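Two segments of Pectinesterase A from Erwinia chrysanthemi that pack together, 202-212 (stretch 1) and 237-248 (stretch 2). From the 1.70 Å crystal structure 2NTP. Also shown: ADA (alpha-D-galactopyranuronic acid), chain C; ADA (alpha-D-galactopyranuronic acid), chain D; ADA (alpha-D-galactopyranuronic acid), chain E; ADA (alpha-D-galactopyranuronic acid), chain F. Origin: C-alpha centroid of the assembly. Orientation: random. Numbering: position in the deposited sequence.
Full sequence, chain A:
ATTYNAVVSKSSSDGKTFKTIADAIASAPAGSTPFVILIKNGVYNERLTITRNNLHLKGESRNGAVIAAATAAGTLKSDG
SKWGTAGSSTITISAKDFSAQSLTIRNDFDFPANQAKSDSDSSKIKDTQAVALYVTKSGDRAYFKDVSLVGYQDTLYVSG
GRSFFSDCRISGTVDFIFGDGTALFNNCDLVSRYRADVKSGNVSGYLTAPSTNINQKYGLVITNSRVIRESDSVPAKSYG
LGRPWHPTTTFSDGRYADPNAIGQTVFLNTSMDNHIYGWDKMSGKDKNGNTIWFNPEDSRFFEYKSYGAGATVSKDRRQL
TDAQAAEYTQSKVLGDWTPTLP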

# COMPACT_ATOMS: atom_id res chain seq x y z
N ASN A 202 2.76 -24.00 -3.33
CA ASN A 202 1.86 -22.97 -3.86
C ASN A 202 2.35 -21.57 -3.51
O ASN A 202 3.20 -21.41 -2.64
N VAL A 203 1.81 -20.56 -4.19
CA VAL A 203 2.25 -19.17 -4.00
C VAL A 203 1.65 -18.56 -2.73
O VAL A 203 0.45 -18.65 -2.50
N SER A 204 2.51 -17.93 -1.92
CA SER A 204 2.08 -17.24 -0.70
C SER A 204 1.60 -15.81 -0.95
O SER A 204 0.72 -15.33 -0.24
N GLY A 205 2.17 -15.13 -1.94
CA GLY A 205 1.70 -13.78 -2.25
C GLY A 205 2.44 -13.06 -3.35
O GLY A 205 3.24 -13.66 -4.08
N TYR A 206 2.15 -11.77 -3.48
CA TYR A 206 2.70 -10.91 -4.53
C TYR A 206 2.91 -9.53 -3.91
O TYR A 206 2.00 -8.97 -3.29
N LEU A 207 4.11 -8.99 -4.07
CA LEU A 207 4.43 -7.69 -3.48
C LEU A 207 3.56 -6.59 -4.07
O LEU A 207 3.05 -5.73 -3.36
N THR A 208 3.40 -6.63 -5.39
CA THR A 208 2.69 -5.56 -6.08
C THR A 208 1.62 -6.07 -7.03
O THR A 208 1.73 -7.17 -7.56
N ALA A 209 0.60 -5.25 -7.22
CA ALA A 209 -0.42 -5.50 -8.24
C ALA A 209 -0.79 -4.16 -8.86
O ALA A 209 -1.83 -3.58 -8.51
N PRO A 210 0.07 -3.65 -9.75
CA PRO A 210 -0.18 -2.34 -10.36
C PRO A 210 -1.30 -2.39 -11.39
O PRO A 210 -1.43 -3.38 -12.12
N SER A 211 -2.10 -1.33 -11.42
CA SER A 211 -3.18 -1.17 -12.40
C SER A 211 -2.97 0.09 -13.24
O SER A 211 -3.91 0.64 -13.81
N THR A 212 -1.71 0.51 -13.31
CA THR A 212 -1.30 1.75 -13.97
C THR A 212 -1.87 1.80 -15.39
O THR A 212 -1.67 0.87 -16.16
N LYS A 237 11.06 -19.12 -3.08
CA LYS A 237 10.25 -19.06 -4.31
C LYS A 237 8.74 -19.13 -4.05
O LYS A 237 8.00 -19.83 -4.76
N SER A 238 8.29 -18.39 -3.04
CA SER A 238 6.88 -18.37 -2.62
C SER A 238 6.18 -17.05 -2.96
O SER A 238 4.95 -16.97 -2.90
N TYR A 239 6.96 -16.02 -3.30
CA TYR A 239 6.43 -14.67 -3.55
C TYR A 239 6.77 -14.11 -4.93
O TYR A 239 7.91 -14.19 -5.39
N GLY A 240 5.76 -13.54 -5.58
CA GLY A 240 5.98 -12.83 -6.83
C GLY A 240 6.28 -11.37 -6.58
O GLY A 240 5.78 -10.77 -5.62
N LEU A 241 7.11 -10.78 -7.45
CA LEU A 241 7.39 -9.35 -7.39
C LEU A 241 6.17 -8.53 -7.77
O LEU A 241 5.98 -7.41 -7.28
N GLY A 242 5.33 -9.09 -8.63
CA GLY A 242 4.14 -8.40 -9.09
C GLY A 242 3.31 -9.27 -10.01
O GLY A 242 3.82 -10.22 -10.60
N ARG A 243 2.02 -8.95 -10.09
CA ARG A 243 1.12 -9.50 -11.10
C ARG A 243 0.22 -8.36 -11.60
O ARG A 243 -0.01 -7.39 -10.88
N PRO A 244 -0.27 -8.46 -12.85
CA PRO A 244 -0.95 -7.30 -13.43
C PRO A 244 -2.43 -7.20 -13.05
O PRO A 244 -3.24 -8.01 -13.48
N TRP A 245 -2.76 -6.19 -12.24
CA TRP A 245 -4.15 -5.97 -11.85
C TRP A 245 -4.89 -5.13 -12.88
O TRP A 245 -4.54 -3.97 -13.12
N HIS A 246 -5.90 -5.73 -13.49
CA HIS A 246 -6.79 -5.03 -14.41
C HIS A 246 -8.14 -4.90 -13.72
O HIS A 246 -8.95 -5.82 -13.80
N PRO A 247 -8.38 -3.78 -13.00
CA PRO A 247 -9.53 -3.68 -12.12
C PRO A 247 -10.85 -3.80 -12.87
O PRO A 247 -10.96 -3.33 -14.00
N THR A 248 -11.82 -4.46 -12.24
CA THR A 248 -13.19 -4.43 -12.73
C THR A 248 -13.61 -2.97 -12.77
O THR A 248 -13.50 -2.25 -11.77

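How does the contact begin at the start of stretch 1? N202 turns its CA-to-CB bond away, and a water joins the two backbones, donating to K237 O at 3.1 Å and weakly to N202 O at 3.2 Å. V203, rotamer t, sets its CG1 3.4 Å from S238 O. S238 O also accepts a hydrogen bond from S204 N at 2.8 Å and a weak one from G205 N at 3.5 Å. S204, rotamer m, points toward stretch 2 and brings its CB 3.5 Å from Y239 CE1.

Why do glycines face the two tyrosines? The strands run parallel here, held by G240 N to G205 O and L207 N to G240 O, each 2.9 Å, and each tyrosine lies beside a glycine of the other strand. The Y239 ring, with chi1 at -91° between wells, has G205 N and S204 C over one face; an ideal CB on G205 would sit 2.6 Å from Y239 CE2, a clash. On the other face of the sheet, a CB on G240 would come within a tight 3.1 Å of Y206 CD2.

What does Y206 do with its ring? In the m rotamer, with chi2 at 88°, it offers a face to R243, whose p, t, t chain extends so that the guanidinium lies flat on the ring, centres 4.1 Å apart and planes only 6° from parallel. R243 CD sits over the same ring, 3.5 Å from its centroid. Both side chains then reach sugar: Y206 OH and O3 of ADA (chain F) share a hydrogen bond of 2.8 Å, while R243 NH2 donates to O5 of ADA (chain D) at 3.0 Å and R243 NH1 to the same O5 at 3.2 Å.

How does the packing continue past the corner at L207? L207, m then p, lays CD1 4.0 Å from Y239 CD2, an apolar contact. T208, rotamer p, donates from OG1 to L241 O at 2.8 Å, and a CB on G242 would clash with that hydroxyl oxygen.

What closes the far end? A209 CB meets W245 CB at 3.9 Å. P210 points its CA-to-CB bond away, though its CD lies 3.5 Å from R243 O; P210 O accepts a hydrogen bond from W245 N at 3.1 Å. S211, rotamer p, points toward stretch 2, with CB 3.6 Å from P247 CG and OG 3.6 Å from W245 CE3. W245, rotamer t, also reaches a bound sugar, its NE1 donating to O6B of ADA (chain C) at 3.0 Å.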

# COMPACT_ATOMS: atom_id res chain seq x y z
CB ASN A 202 0.43 -23.20 -3.37
CG ASN A 202 -0.23 -24.42 -3.99
OD1 ASN A 202 0.22 -24.94 -5.01
ND2 ASN A 202 -1.31 -24.88 -3.37
CB VAL A 203 1.92 -18.31 -5.25
CG1 VAL A 203 2.28 -16.84 -5.02
CG2 VAL A 203 2.66 -18.84 -6.47
CB SER A 204 3.20 -17.24 0.35
OG SER A 204 3.26 -18.48 1.04
CB TYR A 206 1.75 -10.80 -5.73
CG TYR A 206 1.11 -12.12 -6.11
CD1 TYR A 206 -0.08 -12.52 -5.50
CD2 TYR A 206 1.71 -12.98 -7.03
CE1 TYR A 206 -0.67 -13.75 -5.81
CE2 TYR A 206 1.12 -14.22 -7.34
CZ TYR A 206 -0.07 -14.58 -6.73
OH TYR A 206 -0.67 -15.79 -7.01
CB LEU A 207 5.90 -7.32 -3.69
CG LEU A 207 6.92 -7.82 -2.67
CD1 LEU A 207 7.00 -9.33 -2.63
CD2 LEU A 207 8.28 -7.22 -2.99
CB THR A 208 3.65 -4.63 -6.86
OG1 THR A 208 4.23 -5.34 -7.97
CG2 THR A 208 4.77 -4.10 -5.96
CB ALA A 209 -1.63 -6.21 -7.64
CB PRO A 210 1.16 -2.01 -11.03
CG PRO A 210 1.71 -3.35 -11.40
CD PRO A 210 1.32 -4.26 -10.26
CB SER A 211 -4.52 -1.10 -11.68
OG SER A 211 -4.49 -0.10 -10.68
CB THR A 212 0.25 1.82 -14.09
OG1 THR A 212 0.86 1.17 -12.96
CG2 THR A 212 0.72 3.27 -14.18
CB LYS A 237 10.70 -20.14 -5.30
CG LYS A 237 12.15 -19.97 -5.74
CD LYS A 237 12.53 -20.92 -6.86
CE LYS A 237 14.00 -20.79 -7.21
NZ LYS A 237 14.37 -19.44 -7.73
CB SER A 238 6.75 -18.64 -1.12
OG SER A 238 7.47 -17.67 -0.36
CB TYR A 239 6.93 -13.70 -2.48
CG TYR A 239 5.99 -13.59 -1.30
CD1 TYR A 239 6.03 -14.53 -0.26
CD2 TYR A 239 5.06 -12.56 -1.23
CE1 TYR A 239 5.16 -14.43 0.82
CE2 TYR A 239 4.19 -12.46 -0.16
CZ TYR A 239 4.24 -13.39 0.86
OH TYR A 239 3.37 -13.28 1.91
CB LEU A 241 8.55 -9.00 -8.33
CG LEU A 241 9.94 -9.50 -7.94
CD1 LEU A 241 10.92 -9.23 -9.07
CD2 LEU A 241 10.42 -8.85 -6.64
CB ARG A 243 0.32 -10.69 -10.55
CG ARG A 243 -0.54 -10.40 -9.32
CD ARG A 243 -1.30 -11.65 -8.87
NE ARG A 243 -2.25 -11.33 -7.81
CZ ARG A 243 -3.26 -12.12 -7.44
NH1 ARG A 243 -3.47 -13.28 -8.04
NH2 ARG A 243 -4.07 -11.73 -6.46
CB PRO A 244 -0.82 -7.53 -14.95
CG PRO A 244 -0.18 -8.89 -15.12
CD PRO A 244 -0.21 -9.58 -13.80
CB TRP A 245 -4.24 -5.33 -10.46
CG TRP A 245 -5.65 -5.17 -9.98
CD1 TRP A 245 -6.69 -6.06 -10.15
CD2 TRP A 245 -6.19 -4.08 -9.22
NE1 TRP A 245 -7.83 -5.57 -9.56
CE2 TRP A 245 -7.55 -4.36 -8.98
CE3 TRP A 245 -5.64 -2.88 -8.72
CZ2 TRP A 245 -8.39 -3.49 -8.26
CZ3 TRP A 245 -6.47 -2.01 -8.02
CH2 TRP A 245 -7.83 -2.32 -7.79
CB HIS A 246 -6.91 -5.80 -15.73
CG HIS A 246 -5.65 -5.82 -16.54
ND1 HIS A 246 -5.55 -5.22 -17.77
CD2 HIS A 246 -4.43 -6.35 -16.28
CE1 HIS A 246 -4.33 -5.38 -18.25
NE2 HIS A 246 -3.63 -6.06 -17.36
CB PRO A 247 -9.40 -2.27 -11.52
CG PRO A 247 -7.98 -1.91 -11.68
CD PRO A 247 -7.58 -2.54 -12.98
CB THR A 248 -14.12 -5.26 -11.84
OG1 THR A 248 -13.64 -6.61 -11.78
CG2 THR A 248 -15.55 -5.25 -12.39
C1 ADA C . -8.96 -6.60 -6.35
C2 ADA C . -9.69 -5.78 -5.29
C3 ADA C . -11.17 -6.14 -5.28
C4 ADA C . -11.77 -5.97 -6.67
C5 ADA C . -10.98 -6.81 -7.68
C6 ADA C . -11.52 -6.61 -9.07
O2 ADA C . -9.13 -6.02 -3.99
O3 ADA C . -11.88 -5.36 -4.31
O4 ADA C . -11.72 -4.59 -7.08
O5 ADA C . -9.58 -6.46 -7.64
O6B ADA C . -10.75 -6.18 -9.96
O6A ADA C . -12.73 -6.88 -9.27
C1 ADA D . -5.31 -14.68 -4.61
C2 ADA D . -6.12 -14.00 -3.51
C3 ADA D . -7.62 -14.10 -3.79
C4 ADA D . -7.94 -13.69 -5.23
C5 ADA D . -7.03 -14.39 -6.24
C6 ADA D . -7.31 -13.88 -7.63
O2 ADA D . -5.84 -14.64 -2.26
O3 ADA D . -8.36 -13.30 -2.87
O4 ADA D . -7.78 -12.28 -5.41
O5 ADA D . -5.67 -14.15 -5.89
O6B ADA D . -6.33 -13.58 -8.35
O6A ADA D . -8.49 -13.76 -8.01
C1 ADA E . -12.94 -3.89 -7.41
C2 ADA E . -12.67 -2.69 -8.32
C3 ADA E . -11.88 -1.61 -7.57
C4 ADA E . -12.56 -1.25 -6.24
C5 ADA E . -12.78 -2.52 -5.43
C6 ADA E . -13.48 -2.23 -4.13
O2 ADA E . -11.93 -3.14 -9.45
O3 ADA E . -11.72 -0.44 -8.40
O4 ADA E . -13.83 -0.63 -6.47
O5 ADA E . -13.55 -3.46 -6.19
O6B ADA E . -13.11 -1.26 -3.43
O6A ADA E . -14.42 -2.99 -3.79
C1 ADA F . -5.89 -19.34 -6.02
C2 ADA F . -5.16 -18.19 -6.72
C3 ADA F . -4.00 -17.69 -5.85
C4 ADA F . -4.50 -17.31 -4.46
C5 ADA F . -5.28 -18.46 -3.82
C6 ADA F . -5.88 -18.03 -2.51
O1 ADA F . -5.06 -20.52 -5.96
O2 ADA F . -4.68 -18.61 -8.00
O3 ADA F . -3.36 -16.56 -6.47
O4 ADA F . -5.30 -16.12 -4.53
O5 ADA F . -6.31 -18.96 -4.69
O6B ADA F . -7.05 -17.58 -2.50
O6A ADA F . -5.19 -18.13 -1.47
O HOH W 1 5.53 -21.71 -4.74